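Local coordinates for protein VP5 (PDB 6QGI) that probably mediates fusion of the viral envelope with the host cell membrane, as the envelope protein of a pleomorphic virus that infects halophilic archaea, at residues A[70-82]-A[468-482]. Residues are numbered along the deposited sequence; the frame is centred on the assembly and turned at random.
Sequences KHTAYTDAKIAAI and HTDSNYITQEEWDQL
The backbone of H468 runs close against helix 70-82, its CA 5.5 Å from that of H71, whereas the helix beginning at Q476 stands off at an axis distance of 13.3 Å and an angle of 130°, a gap filled by the loop 468-475 and by large side chains. K78 illustrates how a lysine can organise such a turn. Its chain, extended beyond CG, slides past the H468 imidazole and delivers NZ to three acceptors. K78 NZ lies 2.9 Å from H468 ND1, within the plane of the imidazole. T469 O is met nearly head-on, 2.8 Å from K78 NZ and in the carbonyl plane, while N472 O is approached from above its plane and also accepts from the indole NE1 of W249, on helix 225-253. With ND1 accepting, the H468 proton would lie on NE2, which makes a weak bond to T75 OG1. One face of the H468 ring lies against the backbone of Y74 and T75; Y473 CE2 sits over the centre of the other. H71, H468 and Y74 form an aromatic cluster in which the two imidazoles meet obliquely, planes at 49°, and H468 N bonds weakly to H71 ND1.

Beyond the turn, a capping box of T475 and E478 starts helix 476-496, and the E478 carboxylate also takes the backbone N-H of Y473. One turn into that helix, W479 packs as a knob into the hole formed by T75, K78, I79 and I82. The indole presents its edge to K78 CB, 3.5 Å from W479 CZ2, and I82 CD1 approaches W479 NE1 obliquely. CG of W479 is anti to its carbonyl carbon (chi1 -79°), which directs the indole between helix 70-82 and Y473: Y473 CD1 covers one face, and W479 NE1 bonds to Y473 O at 2.9 Å.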
ATOM      1  N   LYS A  70      11.217  -6.404 -11.505  1.00 23.47           N
ATOM      2  CA  LYS A  70      12.124  -7.241 -12.293  1.00 23.05           C
ATOM      3  C   LYS A  70      11.649  -7.303 -13.757  1.00 26.24           C
ATOM      4  O   LYS A  70      12.465  -7.151 -14.661  1.00 27.29           O
ATOM      5  CB  LYS A  70      12.217  -8.647 -11.673  1.00 24.76           C
ATOM      6  CG  LYS A  70      13.277  -9.529 -12.309  1.00 36.21           C
ATOM      7  CD  LYS A  70      13.200 -10.962 -11.839  1.00 45.19           C
ATOM      8  CE  LYS A  70      12.646 -11.867 -12.908  1.00 53.92           C
ATOM      9  NZ  LYS A  70      12.712 -13.291 -12.500  1.00 62.28           N
ATOM     10  N   HIS A  71      10.332  -7.482 -13.970  1.00 21.36           N
ATOM     11  CA  HIS A  71       9.673  -7.548 -15.278  1.00 21.28           C
ATOM     12  C   HIS A  71       9.771  -6.202 -16.001  1.00 25.64           C
ATOM     13  O   HIS A  71      10.081  -6.172 -17.194  1.00 25.85           O
ATOM     14  CB  HIS A  71       8.192  -7.959 -15.101  1.00 21.69           C
ATOM     15  CG  HIS A  71       7.419  -8.089 -16.381  1.00 25.30           C
ATOM     16  ND1 HIS A  71       7.554  -9.199 -17.196  1.00 27.59           N
ATOM     17  CD2 HIS A  71       6.500  -7.258 -16.925  1.00 26.92           C
ATOM     18  CE1 HIS A  71       6.728  -9.003 -18.212  1.00 27.32           C
ATOM     19  NE2 HIS A  71       6.076  -7.846 -18.096  1.00 27.46           N
ATOM     20  N   THR A  72       9.506  -5.097 -15.272  1.00 22.07           N
ATOM     21  CA  THR A  72       9.537  -3.732 -15.800  1.00 22.02           C
ATOM     22  C   THR A  72      10.972  -3.377 -16.206  1.00 27.44           C
ATOM     23  O   THR A  72      11.169  -2.875 -17.315  1.00 27.77           O
ATOM     24  CB  THR A  72       8.928  -2.759 -14.784  1.00 25.27           C
ATOM     25  OG1 THR A  72       7.600  -3.194 -14.505  1.00 24.65           O
ATOM     26  CG2 THR A  72       8.884  -1.323 -15.285  1.00 23.55           C
ATOM     27  N   ALA A  73      11.965  -3.685 -15.334  1.00 24.47           N
ATOM     28  CA  ALA A  73      13.390  -3.448 -15.582  1.00 25.07           C
ATOM     29  C   ALA A  73      13.819  -4.102 -16.884  1.00 30.67           C
ATOM     30  O   ALA A  73      14.413  -3.430 -17.728  1.00 31.56           O
ATOM     31  CB  ALA A  73      14.227  -3.975 -14.424  1.00 25.60           C
ATOM     32  N   TYR A  74      13.436  -5.380 -17.082  1.00 27.86           N
ATOM     33  CA  TYR A  74      13.739  -6.154 -18.282  1.00 29.02           C
ATOM     34  C   TYR A  74      13.121  -5.547 -19.552  1.00 32.91           C
ATOM     35  O   TYR A  74      13.807  -5.491 -20.563  1.00 32.85           O
ATOM     36  CB  TYR A  74      13.268  -7.597 -18.125  1.00 30.84           C
ATOM     37  CG  TYR A  74      14.324  -8.569 -17.649  1.00 32.99           C
ATOM     38  CD1 TYR A  74      15.478  -8.795 -18.397  1.00 35.50           C
ATOM     39  CD2 TYR A  74      14.129  -9.336 -16.505  1.00 33.38           C
ATOM     40  CE1 TYR A  74      16.439  -9.717 -17.982  1.00 36.62           C
ATOM     41  CE2 TYR A  74      15.078 -10.265 -16.084  1.00 34.44           C
ATOM     42  CZ  TYR A  74      16.233 -10.449 -16.824  1.00 42.15           C
ATOM     43  OH  TYR A  74      17.175 -11.358 -16.417  1.00 43.62           O
ATOM     44  N   THR A  75      11.852  -5.078 -19.498  1.00 29.25           N
ATOM     45  CA  THR A  75      11.163  -4.458 -20.639  1.00 29.12           C
ATOM     46  C   THR A  75      11.988  -3.262 -21.171  1.00 32.95           C
ATOM     47  O   THR A  75      12.284  -3.232 -22.362  1.00 33.65           O
ATOM     48  CB  THR A  75       9.720  -4.059 -20.255  1.00 33.41           C
ATOM     49  OG1 THR A  75       8.988  -5.229 -19.886  1.00 31.11           O
ATOM     50  CG2 THR A  75       8.982  -3.354 -21.383  1.00 31.61           C
ATOM     51  N   ASP A  76      12.402  -2.331 -20.283  1.00 28.76           N
ATOM     52  CA  ASP A  76      13.184  -1.135 -20.626  1.00 28.86           C
ATOM     53  C   ASP A  76      14.596  -1.474 -21.083  1.00 31.73           C
ATOM     54  O   ASP A  76      15.119  -0.815 -21.980  1.00 32.03           O
ATOM     55  CB  ASP A  76      13.266  -0.176 -19.427  1.00 30.77           C
ATOM     56  CG  ASP A  76      11.982   0.551 -19.068  1.00 44.10           C
ATOM     57  OD1 ASP A  76      11.027   0.518 -19.881  1.00 45.32           O
ATOM     58  OD2 ASP A  76      11.935   1.166 -17.983  1.00 50.27           O
ATOM     59  N   ALA A  77      15.221  -2.474 -20.439  1.00 27.23           N
ATOM     60  CA  ALA A  77      16.572  -2.938 -20.741  1.00 26.68           C
ATOM     61  C   ALA A  77      16.625  -3.607 -22.109  1.00 30.07           C
ATOM     62  O   ALA A  77      17.520  -3.290 -22.896  1.00 31.32           O
ATOM     63  CB  ALA A  77      17.041  -3.904 -19.669  1.00 26.94           C
ATOM     64  N   LYS A  78      15.659  -4.509 -22.403  1.00 24.66           N
ATOM     65  CA  LYS A  78      15.573  -5.220 -23.680  1.00 24.60           C
ATOM     66  C   LYS A  78      15.276  -4.257 -24.831  1.00 28.89           C
ATOM     67  O   LYS A  78      15.938  -4.366 -25.861  1.00 28.87           O
ATOM     68  CB  LYS A  78      14.541  -6.353 -23.637  1.00 26.38           C
ATOM     69  CG  LYS A  78      15.035  -7.568 -22.859  1.00 35.12           C
ATOM     70  CD  LYS A  78      14.020  -8.693 -22.791  1.00 38.20           C
ATOM     71  CE  LYS A  78      14.486  -9.746 -21.823  1.00 40.85           C
ATOM     72  NZ  LYS A  78      13.519 -10.857 -21.742  1.00 45.04           N
ATOM     73  N   ILE A  79      14.339  -3.284 -24.641  1.00 25.41           N
ATOM     74  CA  ILE A  79      13.977  -2.289 -25.666  1.00 25.91           C
ATOM     75  C   ILE A  79      15.227  -1.483 -26.068  1.00 32.68           C
ATOM     76  O   ILE A  79      15.535  -1.417 -27.261  1.00 33.76           O
ATOM     77  CB  ILE A  79      12.788  -1.382 -25.234  1.00 28.07           C
ATOM     78  CG1 ILE A  79      11.471  -2.178 -25.304  1.00 28.06           C
ATOM     79  CG2 ILE A  79      12.685  -0.107 -26.102  1.00 29.28           C
ATOM     80  CD1 ILE A  79      10.359  -1.629 -24.500  1.00 30.83           C
ATOM     81  N   ALA A  80      15.967  -0.940 -25.075  1.00 29.93           N
ATOM     82  CA  ALA A  80      17.198  -0.171 -25.292  1.00 30.70           C
ATOM     83  C   ALA A  80      18.282  -1.019 -25.964  1.00 36.08           C
ATOM     84  O   ALA A  80      19.017  -0.503 -26.806  1.00 37.75           O
ATOM     85  CB  ALA A  80      17.712   0.372 -23.975  1.00 30.90           C
ATOM     86  N   ALA A  81      18.362  -2.316 -25.608  1.00 31.56           N
ATOM     87  CA  ALA A  81      19.309  -3.258 -26.202  1.00 31.68           C
ATOM     88  C   ALA A  81      18.937  -3.532 -27.661  1.00 35.95           C
ATOM     89  O   ALA A  81      19.836  -3.652 -28.490  1.00 36.38           O
ATOM     90  CB  ALA A  81      19.334  -4.559 -25.406  1.00 31.83           C
ATOM     91  N   ILE A  82      17.618  -3.596 -27.979  1.00 32.27           N
ATOM     92  CA  ILE A  82      17.104  -3.844 -29.335  1.00 33.13           C
ATOM     93  C   ILE A  82      17.389  -2.612 -30.225  1.00 37.80           C
ATOM     94  O   ILE A  82      17.727  -2.789 -31.396  1.00 38.55           O
ATOM     95  CB  ILE A  82      15.591  -4.266 -29.338  1.00 35.89           C
ATOM     96  CG1 ILE A  82      15.407  -5.670 -28.709  1.00 35.67           C
ATOM     97  CG2 ILE A  82      14.986  -4.252 -30.763  1.00 37.48           C
ATOM     98  CD1 ILE A  82      14.006  -5.966 -28.107  1.00 41.33           C
ATOM     99  N   HIS A 468       9.521 -11.773 -17.979  1.00 31.85           N
ATOM    100  CA  HIS A 468      10.812 -11.754 -18.650  1.00 31.93           C
ATOM    101  C   HIS A 468      11.822 -12.667 -17.982  1.00 37.69           C
ATOM    102  O   HIS A 468      11.806 -12.864 -16.765  1.00 36.98           O
ATOM    103  CB  HIS A 468      11.374 -10.339 -18.690  1.00 31.73           C
ATOM    104  CG  HIS A 468      10.717  -9.439 -19.679  1.00 34.85           C
ATOM    105  ND1 HIS A 468      11.191  -9.320 -20.967  1.00 37.02           N
ATOM    106  CD2 HIS A 468       9.696  -8.573 -19.509  1.00 35.86           C
ATOM    107  CE1 HIS A 468      10.425  -8.414 -21.550  1.00 36.29           C
ATOM    108  NE2 HIS A 468       9.501  -7.948 -20.716  1.00 36.04           N
ATOM    109  N   THR A 469      12.721 -13.200 -18.806  1.00 36.17           N
ATOM    110  CA  THR A 469      13.830 -14.094 -18.487  1.00 36.86           C
ATOM    111  C   THR A 469      14.985 -13.671 -19.382  1.00 43.14           C
ATOM    112  O   THR A 469      14.805 -12.812 -20.249  1.00 43.19           O
ATOM    113  CB  THR A 469      13.432 -15.585 -18.717  1.00 45.49           C
ATOM    114  OG1 THR A 469      13.385 -15.878 -20.114  1.00 45.98           O
ATOM    115  CG2 THR A 469      12.132 -15.992 -18.027  1.00 44.60           C
ATOM    116  N   ASP A 470      16.161 -14.271 -19.202  1.00 41.40           N
ATOM    117  CA  ASP A 470      17.308 -13.958 -20.048  1.00 42.04           C
ATOM    118  C   ASP A 470      17.170 -14.552 -21.462  1.00 45.50           C
ATOM    119  O   ASP A 470      17.915 -14.151 -22.344  1.00 46.44           O
ATOM    120  CB  ASP A 470      18.629 -14.422 -19.395  1.00 44.63           C
ATOM    121  CG  ASP A 470      18.605 -15.747 -18.644  1.00 57.91           C
ATOM    122  OD1 ASP A 470      17.711 -16.578 -18.923  1.00 59.80           O
ATOM    123  OD2 ASP A 470      19.501 -15.962 -17.792  1.00 62.87           O
ATOM    124  N   SER A 471      16.277 -15.519 -21.687  1.00 41.59           N
ATOM    125  CA  SER A 471      16.139 -16.106 -23.029  1.00 42.32           C
ATOM    126  C   SER A 471      14.827 -15.721 -23.752  1.00 45.24           C
ATOM    127  O   SER A 471      14.683 -16.060 -24.928  1.00 46.34           O
ATOM    128  CB  SER A 471      16.265 -17.624 -22.957  1.00 46.73           C
ATOM    129  OG  SER A 471      15.270 -18.189 -22.120  1.00 55.52           O
ATOM    130  N   ASN A 472      13.891 -15.008 -23.091  1.00 39.52           N
ATOM    131  CA  ASN A 472      12.619 -14.678 -23.743  1.00 38.78           C
ATOM    132  C   ASN A 472      12.579 -13.249 -24.345  1.00 41.02           C
ATOM    133  O   ASN A 472      13.540 -12.490 -24.212  1.00 40.37           O
ATOM    134  CB  ASN A 472      11.436 -14.894 -22.789  1.00 38.13           C
ATOM    135  CG  ASN A 472      11.434 -14.077 -21.544  1.00 53.91           C
ATOM    136  OD1 ASN A 472      12.177 -13.119 -21.402  1.00 49.00           O
ATOM    137  ND2 ASN A 472      10.597 -14.471 -20.629  1.00 45.83           N
ATOM    138  N   TYR A 473      11.444 -12.913 -25.027  1.00 36.02           N
ATOM    139  CA  TYR A 473      11.146 -11.649 -25.731  1.00 34.68           C
ATOM    140  C   TYR A 473      12.229 -11.372 -26.779  1.00 38.43           C
ATOM    141  O   TYR A 473      12.840 -10.300 -26.829  1.00 37.76           O
ATOM    142  CB  TYR A 473      10.943 -10.493 -24.740  1.00 33.77           C
ATOM    143  CG  TYR A 473       9.628 -10.603 -24.002  1.00 33.35           C
ATOM    144  CD1 TYR A 473       8.467 -10.045 -24.525  1.00 35.14           C
ATOM    145  CD2 TYR A 473       9.531 -11.309 -22.806  1.00 33.20           C
ATOM    146  CE1 TYR A 473       7.245 -10.176 -23.871  1.00 35.16           C
ATOM    147  CE2 TYR A 473       8.323 -11.401 -22.115  1.00 33.40           C
ATOM    148  CZ  TYR A 473       7.180 -10.841 -22.660  1.00 39.10           C
ATOM    149  OH  TYR A 473       5.971 -10.947 -22.034  1.00 37.09           O
ATOM    150  N   ILE A 474      12.448 -12.389 -27.625  1.00 35.20           N
ATOM    151  CA  ILE A 474      13.425 -12.412 -28.707  1.00 35.49           C
ATOM    152  C   ILE A 474      12.692 -12.463 -30.059  1.00 39.78           C
ATOM    153  O   ILE A 474      13.338 -12.526 -31.107  1.00 40.95           O
ATOM    154  CB  ILE A 474      14.421 -13.594 -28.518  1.00 38.93           C
ATOM    155  CG1 ILE A 474      13.703 -14.975 -28.560  1.00 39.96           C
ATOM    156  CG2 ILE A 474      15.223 -13.416 -27.218  1.00 38.47           C
ATOM    157  CD1 ILE A 474      14.614 -16.199 -28.845  1.00 47.63           C
ATOM    158  N   THR A 475      11.341 -12.419 -30.028  1.00 35.05           N
ATOM    159  CA  THR A 475      10.482 -12.426 -31.218  1.00 35.26           C
ATOM    160  C   THR A 475       9.524 -11.239 -31.162  1.00 38.28           C
ATOM    161  O   THR A 475       9.190 -10.771 -30.072  1.00 36.92           O
ATOM    162  CB  THR A 475       9.700 -13.761 -31.383  1.00 39.08           C
ATOM    163  OG1 THR A 475       8.580 -13.804 -30.496  1.00 38.37           O
ATOM    164  CG2 THR A 475      10.569 -15.003 -31.221  1.00 34.20           C
ATOM    165  N   GLN A 476       9.065 -10.781 -32.342  1.00 35.84           N
ATOM    166  CA  GLN A 476       8.126  -9.672 -32.516  1.00 35.73           C
ATOM    167  C   GLN A 476       6.759 -10.011 -31.904  1.00 40.82           C
ATOM    168  O   GLN A 476       6.174  -9.160 -31.226  1.00 40.44           O
ATOM    169  CB  GLN A 476       7.979  -9.322 -34.011  1.00 37.89           C
ATOM    170  CG  GLN A 476       7.184  -8.043 -34.307  1.00 39.91           C
ATOM    171  CD  GLN A 476       7.932  -6.791 -33.935  1.00 46.98           C
ATOM    172  OE1 GLN A 476       8.951  -6.443 -34.538  1.00 38.86           O
ATOM    173  NE2 GLN A 476       7.440  -6.086 -32.930  1.00 36.90           N
ATOM    174  N   GLU A 477       6.270 -11.254 -32.129  1.00 37.94           N
ATOM    175  CA  GLU A 477       4.993 -11.769 -31.627  1.00 38.09           C
ATOM    176  C   GLU A 477       4.897 -11.573 -30.106  1.00 40.87           C
ATOM    177  O   GLU A 477       3.903 -11.022 -29.629  1.00 40.42           O
ATOM    178  CB  GLU A 477       4.836 -13.254 -32.005  1.00 40.65           C
ATOM    179  CG  GLU A 477       3.452 -13.831 -31.736  1.00 55.39           C
ATOM    180  CD  GLU A 477       3.255 -15.314 -32.011  1.00 80.40           C
ATOM    181  OE1 GLU A 477       4.257 -16.032 -32.237  1.00 71.56           O
ATOM    182  OE2 GLU A 477       2.085 -15.760 -31.990  1.00 77.63           O
ATOM    183  N   GLU A 478       5.962 -11.973 -29.368  1.00 36.39           N
ATOM    184  CA  GLU A 478       6.098 -11.851 -27.912  1.00 34.36           C
ATOM    185  C   GLU A 478       5.912 -10.404 -27.447  1.00 36.43           C
ATOM    186  O   GLU A 478       5.149 -10.162 -26.512  1.00 35.91           O
ATOM    187  CB  GLU A 478       7.476 -12.360 -27.458  1.00 35.24           C
ATOM    188  CG  GLU A 478       7.612 -13.872 -27.424  1.00 45.37           C
ATOM    189  CD  GLU A 478       8.995 -14.341 -27.019  1.00 65.52           C
ATOM    190  OE1 GLU A 478       9.213 -14.554 -25.805  1.00 64.94           O
ATOM    191  OE2 GLU A 478       9.864 -14.488 -27.908  1.00 57.41           O
ATOM    192  N   TRP A 479       6.592  -9.452 -28.118  1.00 31.87           N
ATOM    193  CA  TRP A 479       6.548  -8.019 -27.817  1.00 30.34           C
ATOM    194  C   TRP A 479       5.202  -7.379 -28.173  1.00 34.67           C
ATOM    195  O   TRP A 479       4.746  -6.500 -27.438  1.00 33.52           O
ATOM    196  CB  TRP A 479       7.679  -7.293 -28.539  1.00 28.64           C
ATOM    197  CG  TRP A 479       8.999  -7.445 -27.851  1.00 28.47           C
ATOM    198  CD1 TRP A 479      10.043  -8.226 -28.246  1.00 31.57           C
ATOM    199  CD2 TRP A 479       9.401  -6.823 -26.624  1.00 27.06           C
ATOM    200  NE1 TRP A 479      11.087  -8.105 -27.359  1.00 30.27           N
ATOM    201  CE2 TRP A 479      10.719  -7.252 -26.350  1.00 30.78           C
ATOM    202  CE3 TRP A 479       8.777  -5.934 -25.727  1.00 27.39           C
ATOM    203  CZ2 TRP A 479      11.428  -6.821 -25.220  1.00 29.10           C
ATOM    204  CZ3 TRP A 479       9.485  -5.496 -24.616  1.00 27.79           C
ATOM    205  CH2 TRP A 479      10.796  -5.933 -24.375  1.00 28.29           C
ATOM    206  N   ASP A 480       4.580  -7.812 -29.294  1.00 32.70           N
ATOM    207  CA  ASP A 480       3.271  -7.339 -29.756  1.00 33.33           C
ATOM    208  C   ASP A 480       2.170  -7.809 -28.786  1.00 37.35           C
ATOM    209  O   ASP A 480       1.241  -7.049 -28.490  1.00 36.25           O
ATOM    210  CB  ASP A 480       2.983  -7.827 -31.194  1.00 36.40           C
ATOM    211  CG  ASP A 480       3.837  -7.211 -32.303  1.00 46.58           C
ATOM    212  OD1 ASP A 480       4.560  -6.225 -32.026  1.00 46.27           O
ATOM    213  OD2 ASP A 480       3.771  -7.708 -33.451  1.00 54.08           O
ATOM    214  N   GLN A 481       2.311  -9.050 -28.270  1.00 34.45           N
ATOM    215  CA  GLN A 481       1.399  -9.664 -27.306  1.00 34.44           C
ATOM    216  C   GLN A 481       1.471  -8.934 -25.964  1.00 37.51           C
ATOM    217  O   GLN A 481       0.426  -8.719 -25.349  1.00 37.99           O
ATOM    218  CB  GLN A 481       1.717 -11.155 -27.123  1.00 36.30           C
ATOM    219  CG  GLN A 481       0.495 -11.991 -26.744  1.00 60.40           C
ATOM    220  CD  GLN A 481       0.818 -13.404 -26.305  1.00 85.76           C
ATOM    221  OE1 GLN A 481       1.980 -13.789 -26.109  1.00 81.06           O
ATOM    222  NE2 GLN A 481      -0.218 -14.210 -26.126  1.00 81.20           N
ATOM    223  N   LEU A 482       2.695  -8.531 -25.526  1.00 31.92           N
ATOM    224  CA  LEU A 482       2.917  -7.772 -24.287  1.00 29.62           C
ATOM    225  C   LEU A 482       2.118  -6.469 -24.370  1.00 33.44           C
ATOM    226  O   LEU A 482       1.324  -6.173 -23.474  1.00 33.22           O
ATOM    227  CB  LEU A 482       4.431  -7.496 -24.075  1.00 28.48           C
ATOM    228  CG  LEU A 482       4.850  -6.763 -22.775  1.00 30.60           C
ATOM    229  CD1 LEU A 482       6.126  -7.335 -22.207  1.00 29.57           C
ATOM    230  CD2 LEU A 482       5.035  -5.271 -23.007  1.00 31.25           C
TER